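Local atomic coordinates of beta sliding clamp (Bartonella birtlesii LL-WM9, PDB entry 6PTR), a protein that probably forms a ring-shaped, head-to-tail homodimer around DNA and tethers DNA polymerases and other proteins to it for processive replication. Residues C[52-60]-C[124-132]; C[328-336]-C[355-363]. All blocks are in the same frame, centred on the assembly; numbering follows the deposited sequence.

Contact 1 of 2, residues C[52-60]-C[124-132]. With EDO (1,2-ethanediol), chain Q.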
ATOM      1  N   LEU C  52      24.069  10.186  13.990  1.00 15.89           N
ATOM      2  CA  LEU C  52      22.634  10.449  13.966  1.00 15.15           C
ATOM      3  C   LEU C  52      22.012   9.751  15.163  1.00 22.47           C
ATOM      4  O   LEU C  52      22.339   8.598  15.437  1.00 22.62           O
ATOM      5  CB  LEU C  52      21.997   9.926  12.672  1.00 19.15           C
ATOM      6  CG  LEU C  52      22.648  10.446  11.385  1.00 25.35           C
ATOM      7  CD1 LEU C  52      21.981   9.858  10.161  1.00 23.09           C
ATOM      8  CD2 LEU C  52      22.629  11.981  11.358  1.00 26.08           C
ATOM      9  N   LYS C  53      21.118  10.438  15.878  1.00 18.43           N
ATOM     10  CA  LYS C  53      20.467   9.842  17.046  1.00 19.58           C
ATOM     11  C   LYS C  53      18.978  10.152  16.975  1.00 19.09           C
ATOM     12  O   LYS C  53      18.599  11.282  16.663  1.00 19.47           O
ATOM     13  CB  LYS C  53      21.064  10.404  18.350  1.00 20.70           C
ATOM     14  CG  LYS C  53      20.493   9.810  19.647  1.00 25.31           C
ATOM     15  CD  LYS C  53      21.043  10.502  20.927  1.00 28.89           C
ATOM     16  CE  LYS C  53      22.451  10.093  21.261  1.00 39.07           C
ATOM     17  NZ  LYS C  53      22.841  10.612  22.615  1.00 33.29           N
ATOM     18  N   ALA C  54      18.134   9.150  17.251  1.00 17.51           N
ATOM     19  CA  ALA C  54      16.701   9.386  17.400  1.00 17.35           C
ATOM     20  C   ALA C  54      16.223   8.611  18.617  1.00 18.82           C
ATOM     21  O   ALA C  54      16.835   7.617  18.998  1.00 19.72           O
ATOM     22  CB  ALA C  54      15.896   8.943  16.154  1.00 18.40           C
ATOM     23  N   THR C  55      15.119   9.062  19.223  1.00 18.52           N
ATOM     24  CA  THR C  55      14.637   8.402  20.433  1.00 18.34           C
ATOM     25  C   THR C  55      13.144   8.660  20.556  1.00 20.49           C
ATOM     26  O   THR C  55      12.630   9.659  20.052  1.00 21.20           O
ATOM     27  CB  THR C  55      15.350   8.890  21.710  1.00 20.57           C
ATOM     28  OG1 THR C  55      14.906   8.121  22.840  1.00 23.85           O
ATOM     29  CG2 THR C  55      15.029  10.351  21.986  1.00 22.38           C
ATOM     30  N   ASP C  56      12.442   7.728  21.195  1.00 20.98           N
ATOM     31  CA  ASP C  56      11.099   8.018  21.674  1.00 20.29           C
ATOM     32  C   ASP C  56      11.023   7.993  23.201  1.00 21.74           C
ATOM     33  O   ASP C  56       9.925   7.895  23.759  1.00 23.58           O
ATOM     34  CB  ASP C  56      10.091   7.050  21.051  1.00 22.81           C
ATOM     35  CG  ASP C  56      10.263   5.614  21.525  1.00 25.55           C
ATOM     36  OD1 ASP C  56      11.067   5.339  22.433  1.00 23.63           O
ATOM     37  OD2 ASP C  56       9.554   4.748  20.968  1.00 30.39           O
ATOM     38  N   LEU C  57      12.176   8.073  23.870  1.00 20.70           N
ATOM     39  CA  LEU C  57      12.388   8.019  25.323  1.00 21.30           C
ATOM     40  C   LEU C  57      12.396   6.592  25.864  1.00 22.34           C
ATOM     41  O   LEU C  57      12.933   6.356  26.953  1.00 32.91           O
ATOM     42  CB  LEU C  57      11.355   8.859  26.094  1.00 24.45           C
ATOM     43  CG  LEU C  57      11.349  10.354  25.756  1.00 26.57           C
ATOM     44  CD1 LEU C  57      10.312  11.075  26.602  1.00 26.50           C
ATOM     45  CD2 LEU C  57      12.737  10.940  25.945  1.00 26.84           C
ATOM     46  N   ASP C  58      11.816   5.635  25.141  1.00 23.73           N
ATOM     47  CA  ASP C  58      11.910   4.228  25.536  1.00 23.70           C
ATOM     48  C   ASP C  58      13.001   3.489  24.774  1.00 25.84           C
ATOM     49  O   ASP C  58      13.676   2.624  25.335  1.00 26.96           O
ATOM     50  CB  ASP C  58      10.578   3.504  25.308  1.00 29.01           C
ATOM     51  CG  ASP C  58       9.476   4.023  26.203  1.00 41.13           C
ATOM     52  OD1 ASP C  58       9.792   4.488  27.313  1.00 37.30           O
ATOM     53  OD2 ASP C  58       8.299   3.967  25.789  1.00 44.46           O
ATOM     54  N   LEU C  59      13.175   3.841  23.516  1.00 21.41           N
ATOM     55  CA  LEU C  59      14.153   3.247  22.617  1.00 20.84           C
ATOM     56  C   LEU C  59      14.967   4.371  22.006  1.00 21.83           C
ATOM     57  O   LEU C  59      14.411   5.376  21.562  1.00 20.68           O
ATOM     58  CB  LEU C  59      13.457   2.454  21.500  1.00 23.02           C
ATOM     59  CG  LEU C  59      14.320   1.822  20.399  1.00 27.30           C
ATOM     60  CD1 LEU C  59      15.288   0.796  20.996  1.00 22.72           C
ATOM     61  CD2 LEU C  59      13.391   1.153  19.353  1.00 29.67           C
ATOM     62  N   GLU C  60      16.278   4.190  21.959  1.00 19.19           N
ATOM     63  CA  GLU C  60      17.185   5.141  21.314  1.00 20.33           C
ATOM     64  C   GLU C  60      18.019   4.394  20.291  1.00 24.12           C
ATOM     65  O   GLU C  60      18.437   3.269  20.547  1.00 22.75           O
ATOM     66  CB  GLU C  60      18.109   5.790  22.348  1.00 23.39           C
ATOM     67  CG  GLU C  60      19.156   6.745  21.800  1.00 30.48           C
ATOM     68  CD  GLU C  60      20.197   7.074  22.852  1.00 42.38           C
ATOM     69  OE1 GLU C  60      21.180   6.310  22.980  1.00 47.87           O
ATOM     70  OE2 GLU C  60      20.009   8.069  23.576  1.00 42.13           O
ATOM     71  N   ILE C 124      21.005  20.929  22.734  1.00 21.81           N
ATOM     72  CA  ILE C 124      20.801  20.940  24.182  1.00 23.80           C
ATOM     73  C   ILE C 124      19.382  20.548  24.563  1.00 29.69           C
ATOM     74  O   ILE C 124      19.157  20.090  25.685  1.00 28.60           O
ATOM     75  CB  ILE C 124      21.130  22.307  24.828  1.00 29.78           C
ATOM     76  CG1 ILE C 124      20.334  23.442  24.176  1.00 29.45           C
ATOM     77  CG2 ILE C 124      22.630  22.558  24.862  1.00 42.77           C
ATOM     78  CD1 ILE C 124      20.305  24.689  25.021  1.00 41.89           C
ATOM     79  N   ASP C 125      18.412  20.740  23.665  1.00 25.53           N
ATOM     80  CA  ASP C 125      17.043  20.320  23.937  1.00 29.28           C
ATOM     81  C   ASP C 125      16.865  18.816  23.818  1.00 26.95           C
ATOM     82  O   ASP C 125      15.891  18.276  24.351  1.00 26.91           O
ATOM     83  CB  ASP C 125      16.060  20.984  22.965  1.00 27.83           C
ATOM     84  CG  ASP C 125      15.941  22.486  23.154  1.00 40.00           C
ATOM     85  OD1 ASP C 125      16.416  23.008  24.182  1.00 42.87           O
ATOM     86  OD2 ASP C 125      15.360  23.142  22.253  1.00 37.16           O
ATOM     87  N   PHE C 126      17.766  18.136  23.116  1.00 25.89           N
ATOM     88  CA  PHE C 126      17.569  16.732  22.778  1.00 22.24           C
ATOM     89  C   PHE C 126      17.844  15.843  23.987  1.00 26.55           C
ATOM     90  O   PHE C 126      18.742  16.135  24.784  1.00 26.01           O
ATOM     91  CB  PHE C 126      18.472  16.334  21.620  1.00 20.62           C
ATOM     92  CG  PHE C 126      18.025  15.088  20.916  1.00 19.95           C
ATOM     93  CD1 PHE C 126      17.008  15.157  19.990  1.00 21.87           C
ATOM     94  CD2 PHE C 126      18.582  13.863  21.209  1.00 25.92           C
ATOM     95  CE1 PHE C 126      16.575  14.009  19.332  1.00 28.20           C
ATOM     96  CE2 PHE C 126      18.136  12.711  20.551  1.00 23.89           C
ATOM     97  CZ  PHE C 126      17.143  12.799  19.626  1.00 26.61           C
ATOM     98  N   PRO C 127      17.068  14.773  24.163  1.00 25.61           N
ATOM     99  CA  PRO C 127      17.318  13.858  25.285  1.00 30.89           C
ATOM    100  C   PRO C 127      18.693  13.223  25.171  1.00 32.28           C
ATOM    101  O   PRO C 127      19.080  12.710  24.118  1.00 33.36           O
ATOM    102  CB  PRO C 127      16.206  12.806  25.146  1.00 31.00           C
ATOM    103  CG  PRO C 127      15.116  13.503  24.396  1.00 27.30           C
ATOM    104  CD  PRO C 127      15.835  14.435  23.434  1.00 24.24           C
ATOM    105  N   GLU C 128      19.434  13.265  26.261  1.00 31.42           N
ATOM    106  CA  GLU C 128      20.678  12.526  26.365  1.00 33.12           C
ATOM    107  C   GLU C 128      20.645  11.781  27.683  1.00 36.86           C
ATOM    108  O   GLU C 128      20.221  12.340  28.698  1.00 34.36           O
ATOM    109  CB  GLU C 128      21.899  13.445  26.290  1.00 43.75           C
ATOM    110  CG  GLU C 128      23.210  12.688  26.406  1.00 54.27           C
ATOM    111  CD  GLU C 128      24.408  13.469  25.909  1.00 63.29           C
ATOM    112  OE1 GLU C 128      24.287  14.689  25.671  1.00 65.46           O
ATOM    113  OE2 GLU C 128      25.481  12.846  25.756  1.00 66.10           O
ATOM    114  N   SER C 129      21.048  10.517  27.655  1.00 38.39           N
ATOM    115  CA  SER C 129      21.104   9.682  28.846  1.00 36.72           C
ATOM    116  C   SER C 129      22.494   9.718  29.471  1.00 33.28           C
ATOM    117  O   SER C 129      23.484  10.073  28.829  1.00 39.01           O
ATOM    118  CB  SER C 129      20.740   8.234  28.504  1.00 39.40           C
ATOM    119  OG  SER C 129      19.498   8.158  27.834  1.00 45.34           O
ATOM    120  N   LEU C 130      22.559   9.318  30.741  1.00 32.25           N
ATOM    121  CA  LEU C 130      23.841   8.980  31.338  1.00 35.31           C
ATOM    122  C   LEU C 130      24.430   7.757  30.634  1.00 33.47           C
ATOM    123  O   LEU C 130      23.721   7.038  29.920  1.00 35.23           O
ATOM    124  CB  LEU C 130      23.679   8.699  32.828  1.00 36.09           C
ATOM    125  CG  LEU C 130      23.356   9.899  33.703  1.00 36.96           C
ATOM    126  CD1 LEU C 130      23.084   9.411  35.101  1.00 37.26           C
ATOM    127  CD2 LEU C 130      24.511  10.892  33.684  1.00 40.18           C
ATOM    128  N   PRO C 131      25.732   7.523  30.791  1.00 42.62           N
ATOM    129  CA  PRO C 131      26.329   6.303  30.232  1.00 42.14           C
ATOM    130  C   PRO C 131      25.626   5.061  30.756  1.00 34.96           C
ATOM    131  O   PRO C 131      25.299   4.960  31.942  1.00 38.81           O
ATOM    132  CB  PRO C 131      27.782   6.369  30.715  1.00 44.42           C
ATOM    133  CG  PRO C 131      28.038   7.833  30.908  1.00 50.33           C
ATOM    134  CD  PRO C 131      26.746   8.398  31.413  1.00 47.27           C
ATOM    135  N   GLY C 132      25.376   4.115  29.857  1.00 45.63           N
ATOM    136  CA  GLY C 132      24.768   2.867  30.284  1.00 48.58           C
ATOM    137  C   GLY C 132      25.653   2.154  31.290  1.00 44.28           C
ATOM    138  O   GLY C 132      26.878   2.125  31.155  1.00 46.45           O
TER
HETATM  139  C1  EDO Q 501      16.594   4.403  26.422  1.00 52.50           C
HETATM  140  O1  EDO Q 501      15.854   4.885  27.551  1.00 53.36           O
HETATM  141  C2  EDO Q 501      17.428   5.547  25.863  1.00 64.14           C
HETATM  142  O2  EDO Q 501      18.741   5.517  26.437  1.00 72.09           O
HETATM  143  O   HOH W   1      21.597   9.232  25.114  1.00 35.28           O
HETATM  144  O   HOH W   2      18.291   9.958  23.634  1.00 43.28           O
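Phe126 and Pro127 lie against one side of the hairpin formed by residues 52-60. The Phe126 ring meets Lys53, Ala54 and Thr55 through CE2 and CZ. Lys53 sends its methylene groups obliquely past Phe126 CE2, with CD 3.7 Å away. Lys53 O lies 3.6 Å from Phe126 CZ. Ala54 CA sits at the ring edge, close to the ring plane. Thr55 CG2 rests against both rings, 4.0 Å from Phe126 CZ and from Pro127 CG. With chi1 at -175° the Thr55 hydroxyl points away from the backbone N, and the methyl sits between N and the carbonyl carbon, facing Phe126 and Pro127. Thr55 OG1 also accepts from Leu57 N at 2.9 Å, an ST turn. Leu57 crosses the proline ring at about a right angle, its CD2 3.8 Å from Pro127 CG.

Strands 49-55 and 59-69 are neighbouring inner strands of the eight-stranded sheet that runs from the N-terminal into the central domain, where 59-69 pairs with 245-250. Segment 124-132 belongs to the linker that leads to strand 136-141. Asp56 OD1 holds the turn by accepting from both Asp58 N and Leu59 N, while its OD2 pairs with Lys212.

No direct hydrogen bond joins the two segments; water does the polar work. One water accepts from Lys53 NZ and Ser129 N and donates to Glu60 OE2. A second donates to Glu60 OE2 and to Pro127 O. Lys53 NZ and Glu60 OE2 themselves form only a long salt bridge of 3.9 Å. Ser129 OG is hydrogen-bonded at 3.1 Å to O2 of an ethanediol, probably from the crystallisation liquor.

Contact 2 of 2, residues C[328-336]-C[355-363]; sequences EPLEIGFNS and LSDAVAPAL
Strand 330-335 passes the loop before strand 362-366 without a direct backbone hydrogen bond, and the two segments come closest at Ile332 and Ala358, 4.7 Å between CA atoms. One water bridges them, accepting from Gly333 N and donating to Ala358 O at 2.7 Å. Leu330 sends both methyls to the start of the loop: CD2 lies 3.6 Å from Ser356 O and also touches Leu355 CB, while CD1 faces Ala358. Ile332 CG1 is anti to the backbone N (chi1 -174°), which carries CD1 to 3.6 Å from Asp357 O, with Leu355 CD2 nearby. The Phe334 ring reaches Ala362 with its far end, CZ to CB 3.7 Å. Leu355 CD2 comes to the edge of the same ring. Ala358 CB packs on the backbone at Glu331 O, 3.3 Å away. The loop turns back through a type I beta turn from Asp357 to Ala360. Asp357 OD1 accepts from Val359 N with its anti lone pair, at 3.0 Å, an Asx turn. Val359 and Pro361 also pack on the bound griselimycin peptide, so the loop lines its pocket, consistent with the site where clamp-binding partners dock in this family. In the C-terminal domain, strand 330-335 pairs with 295-301, and Gly333 also bonds to the backbone of Val379. The strand runs into helix 336-345, capped by Asn335, while the loop joins strands 350-355 and 362-366 of the other sheet.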
ATOM      1  N   GLU C 328      -6.801 -42.045  17.525  1.00 46.18           N
ATOM      2  CA  GLU C 328      -8.243 -41.906  17.653  1.00 49.55           C
ATOM      3  C   GLU C 328      -8.712 -40.681  16.870  1.00 43.47           C
ATOM      4  O   GLU C 328      -8.090 -39.614  16.977  1.00 38.08           O
ATOM      5  CB  GLU C 328      -8.597 -41.772  19.136  1.00 63.83           C
ATOM      6  CG  GLU C 328     -10.076 -41.675  19.469  1.00 77.96           C
ATOM      7  CD  GLU C 328     -10.310 -41.382  20.948  1.00 84.38           C
ATOM      8  OE1 GLU C 328      -9.328 -41.419  21.724  1.00 85.32           O
ATOM      9  OE2 GLU C 328     -11.470 -41.113  21.330  1.00 84.83           O
ATOM     10  N   PRO C 329      -9.769 -40.793  16.062  1.00 41.67           N
ATOM     11  CA  PRO C 329     -10.253 -39.619  15.317  1.00 35.26           C
ATOM     12  C   PRO C 329     -10.499 -38.433  16.245  1.00 33.51           C
ATOM     13  O   PRO C 329     -10.849 -38.593  17.412  1.00 33.45           O
ATOM     14  CB  PRO C 329     -11.550 -40.118  14.674  1.00 40.19           C
ATOM     15  CG  PRO C 329     -11.317 -41.631  14.522  1.00 44.47           C
ATOM     16  CD  PRO C 329     -10.529 -42.017  15.746  1.00 45.43           C
ATOM     17  N   LEU C 330     -10.290 -37.231  15.722  1.00 28.97           N
ATOM     18  CA  LEU C 330     -10.381 -36.039  16.549  1.00 29.65           C
ATOM     19  C   LEU C 330     -10.938 -34.903  15.715  1.00 23.55           C
ATOM     20  O   LEU C 330     -10.532 -34.719  14.567  1.00 27.42           O
ATOM     21  CB  LEU C 330      -9.011 -35.656  17.117  1.00 27.80           C
ATOM     22  CG  LEU C 330      -8.856 -34.347  17.890  1.00 29.55           C
ATOM     23  CD1 LEU C 330      -9.702 -34.346  19.154  1.00 26.34           C
ATOM     24  CD2 LEU C 330      -7.397 -34.132  18.242  1.00 28.41           C
ATOM     25  N   GLU C 331     -11.854 -34.136  16.306  1.00 21.41           N
ATOM     26  CA  GLU C 331     -12.309 -32.872  15.744  1.00 20.57           C
ATOM     27  C   GLU C 331     -11.791 -31.755  16.638  1.00 20.44           C
ATOM     28  O   GLU C 331     -12.059 -31.749  17.849  1.00 22.11           O
ATOM     29  CB  GLU C 331     -13.836 -32.819  15.652  1.00 27.60           C
ATOM     30  CG  GLU C 331     -14.443 -33.821  14.700  1.00 31.74           C
ATOM     31  CD  GLU C 331     -15.902 -33.491  14.376  1.00 42.13           C
ATOM     32  OE1 GLU C 331     -16.776 -33.789  15.208  1.00 45.39           O
ATOM     33  OE2 GLU C 331     -16.161 -32.912  13.299  1.00 48.88           O
ATOM     34  N   ILE C 332     -11.031 -30.838  16.057  1.00 19.01           N
ATOM     35  CA  ILE C 332     -10.380 -29.784  16.818  1.00 19.37           C
ATOM     36  C   ILE C 332     -10.351 -28.528  15.968  1.00 20.23           C
ATOM     37  O   ILE C 332     -10.127 -28.583  14.751  1.00 20.33           O
ATOM     38  CB  ILE C 332      -8.962 -30.224  17.266  1.00 18.13           C
ATOM     39  CG1 ILE C 332      -8.323 -29.175  18.187  1.00 17.37           C
ATOM     40  CG2 ILE C 332      -8.073 -30.497  16.054  1.00 18.09           C
ATOM     41  CD1 ILE C 332      -7.063 -29.741  18.936  1.00 19.32           C
ATOM     42  N   GLY C 333     -10.589 -27.388  16.607  1.00 15.25           N
ATOM     43  CA  GLY C 333     -10.652 -26.116  15.918  1.00 15.42           C
ATOM     44  C   GLY C 333      -9.447 -25.268  16.273  1.00 16.86           C
ATOM     45  O   GLY C 333      -8.929 -25.346  17.384  1.00 17.22           O
ATOM     46  N   PHE C 334      -9.043 -24.420  15.336  1.00 15.53           N
ATOM     47  CA  PHE C 334      -7.990 -23.431  15.531  1.00 15.33           C
ATOM     48  C   PHE C 334      -8.350 -22.151  14.798  1.00 20.17           C
ATOM     49  O   PHE C 334      -9.121 -22.154  13.840  1.00 17.11           O
ATOM     50  CB  PHE C 334      -6.627 -23.911  14.991  1.00 15.25           C
ATOM     51  CG  PHE C 334      -6.052 -25.071  15.738  1.00 17.31           C
ATOM     52  CD1 PHE C 334      -5.470 -24.889  16.985  1.00 14.82           C
ATOM     53  CD2 PHE C 334      -6.082 -26.348  15.193  1.00 18.58           C
ATOM     54  CE1 PHE C 334      -4.927 -25.967  17.676  1.00 14.96           C
ATOM     55  CE2 PHE C 334      -5.555 -27.430  15.885  1.00 22.23           C
ATOM     56  CZ  PHE C 334      -4.971 -27.238  17.123  1.00 20.50           C
ATOM     57  N   ASN C 335      -7.765 -21.050  15.261  1.00 17.38           N
ATOM     58  CA  ASN C 335      -7.755 -19.809  14.508  1.00 15.98           C
ATOM     59  C   ASN C 335      -6.945 -20.017  13.234  1.00 20.12           C
ATOM     60  O   ASN C 335      -5.769 -20.387  13.290  1.00 17.44           O
ATOM     61  CB  ASN C 335      -7.140 -18.705  15.382  1.00 17.44           C
ATOM     62  CG  ASN C 335      -7.057 -17.375  14.678  1.00 19.27           C
ATOM     63  OD1 ASN C 335      -6.554 -17.288  13.557  1.00 19.99           O
ATOM     64  ND2 ASN C 335      -7.522 -16.320  15.349  1.00 21.55           N
ATOM     65  N   SER C 336      -7.589 -19.824  12.080  1.00 21.15           N
ATOM     66  CA  SER C 336      -6.941 -20.136  10.807  1.00 22.95           C
ATOM     67  C   SER C 336      -5.742 -19.229  10.547  1.00 18.49           C
ATOM     68  O   SER C 336      -4.745 -19.670   9.973  1.00 20.42           O
ATOM     69  CB  SER C 336      -7.956 -20.017   9.672  1.00 20.54           C
ATOM     70  OG  SER C 336      -8.525 -18.720   9.633  1.00 19.25           O
ATOM     71  N   LEU C 355      -1.055 -33.541  19.395  1.00 18.99           N
ATOM     72  CA  LEU C 355      -2.363 -33.133  19.872  1.00 18.21           C
ATOM     73  C   LEU C 355      -2.770 -33.972  21.069  1.00 18.86           C
ATOM     74  O   LEU C 355      -2.303 -35.097  21.264  1.00 22.80           O
ATOM     75  CB  LEU C 355      -3.424 -33.282  18.763  1.00 19.57           C
ATOM     76  CG  LEU C 355      -3.047 -32.529  17.490  1.00 26.18           C
ATOM     77  CD1 LEU C 355      -3.947 -32.925  16.329  1.00 29.69           C
ATOM     78  CD2 LEU C 355      -3.130 -31.031  17.780  1.00 20.24           C
ATOM     79  N   SER C 356      -3.703 -33.422  21.836  1.00 22.04           N
ATOM     80  CA  SER C 356      -4.339 -34.178  22.899  1.00 27.97           C
ATOM     81  C   SER C 356      -5.833 -34.209  22.587  1.00 36.13           C
ATOM     82  O   SER C 356      -6.260 -34.858  21.627  1.00 44.70           O
ATOM     83  CB  SER C 356      -4.044 -33.533  24.256  1.00 30.33           C
ATOM     84  OG  SER C 356      -4.399 -34.397  25.309  1.00 40.70           O
ATOM     85  N   ASP C 357      -6.622 -33.476  23.352  1.00 28.68           N
ATOM     86  CA  ASP C 357      -8.054 -33.392  23.115  1.00 25.87           C
ATOM     87  C   ASP C 357      -8.392 -32.052  22.463  1.00 21.69           C
ATOM     88  O   ASP C 357      -7.526 -31.225  22.166  1.00 21.46           O
ATOM     89  CB  ASP C 357      -8.827 -33.581  24.422  1.00 27.17           C
ATOM     90  CG  ASP C 357      -8.414 -32.581  25.482  1.00 37.65           C
ATOM     91  OD1 ASP C 357      -8.728 -31.381  25.326  1.00 36.40           O
ATOM     92  OD2 ASP C 357      -7.757 -32.982  26.470  1.00 46.87           O
ATOM     93  N   ALA C 358      -9.689 -31.824  22.256  1.00 19.53           N
ATOM     94  CA  ALA C 358     -10.100 -30.692  21.441  1.00 19.68           C
ATOM     95  C   ALA C 358      -9.924 -29.343  22.127  1.00 16.34           C
ATOM     96  O   ALA C 358     -10.005 -28.314  21.450  1.00 23.63           O
ATOM     97  CB  ALA C 358     -11.566 -30.874  21.034  1.00 23.78           C
ATOM     98  N   VAL C 359      -9.715 -29.301  23.439  1.00 17.14           N
ATOM     99  CA  VAL C 359      -9.518 -27.998  24.060  1.00 19.46           C
ATOM    100  C   VAL C 359      -8.161 -27.892  24.749  1.00 24.99           C
ATOM    101  O   VAL C 359      -7.966 -27.029  25.600  1.00 26.82           O
ATOM    102  CB  VAL C 359     -10.666 -27.651  25.025  1.00 25.81           C
ATOM    103  CG1 VAL C 359     -11.967 -27.486  24.225  1.00 30.63           C
ATOM    104  CG2 VAL C 359     -10.812 -28.713  26.106  1.00 29.46           C
ATOM    105  N   ALA C 360      -7.208 -28.765  24.377  1.00 21.30           N
ATOM    106  CA  ALA C 360      -5.873 -28.735  24.959  1.00 18.30           C
ATOM    107  C   ALA C 360      -4.871 -28.155  23.973  1.00 15.76           C
ATOM    108  O   ALA C 360      -5.033 -28.317  22.762  1.00 19.25           O
ATOM    109  CB  ALA C 360      -5.429 -30.146  25.357  1.00 24.04           C
ATOM    110  N   PRO C 361      -3.828 -27.481  24.466  1.00 18.23           N
ATOM    111  CA  PRO C 361      -2.850 -26.863  23.555  1.00 17.63           C
ATOM    112  C   PRO C 361      -2.207 -27.884  22.633  1.00 20.66           C
ATOM    113  O   PRO C 361      -1.948 -29.023  23.023  1.00 20.22           O
ATOM    114  CB  PRO C 361      -1.802 -26.262  24.509  1.00 17.40           C
ATOM    115  CG  PRO C 361      -2.455 -26.135  25.805  1.00 27.29           C
ATOM    116  CD  PRO C 361      -3.538 -27.187  25.878  1.00 25.21           C
ATOM    117  N   ALA C 362      -1.929 -27.452  21.409  1.00 16.51           N
ATOM    118  CA  ALA C 362      -1.249 -28.260  20.405  1.00 17.86           C
ATOM    119  C   ALA C 362       0.204 -27.829  20.357  1.00 21.33           C
ATOM    120  O   ALA C 362       0.497 -26.639  20.459  1.00 21.37           O
ATOM    121  CB  ALA C 362      -1.879 -28.069  19.030  1.00 21.02           C
ATOM    122  N   LEU C 363       1.101 -28.797  20.193  1.00 18.28           N
ATOM    123  CA  LEU C 363       2.529 -28.545  20.034  1.00 17.56           C
ATOM    124  C   LEU C 363       2.872 -28.734  18.563  1.00 24.44           C
ATOM    125  O   LEU C 363       2.588 -29.796  17.994  1.00 24.59           O
ATOM    126  CB  LEU C 363       3.328 -29.507  20.905  1.00 18.20           C
ATOM    127  CG  LEU C 363       4.866 -29.528  20.926  1.00 23.82           C
ATOM    128  CD1 LEU C 363       5.413 -28.285  21.522  1.00 26.44           C
ATOM    129  CD2 LEU C 363       5.359 -30.733  21.743  1.00 31.45           C
TER
HETATM  130  O   HOH W   3     -11.587 -27.432  19.415  1.00 16.45           O

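Contacts 1 and 2 lie on opposite sides of the chain's centre, their own centres about 48 Å apart. They share no strand or sheet. Contact 1 joins a hairpin of the N-terminal domain to the linker toward the central domain; contact 2 sets strand 330-335 against the loop between strands 350-355 and 362-366, which belong to the other sheet. Both are partly buried, but contact 2 has more buried residues and fewer exposed ones. Both lack direct hydrogen bonds between their segments. In contact 1 waters gather around charged side chains beside an apolar patch, whereas in contact 2 a single water links backbone atoms beside aliphatic and aromatic packing. Contact 2 also borders the bound peptide.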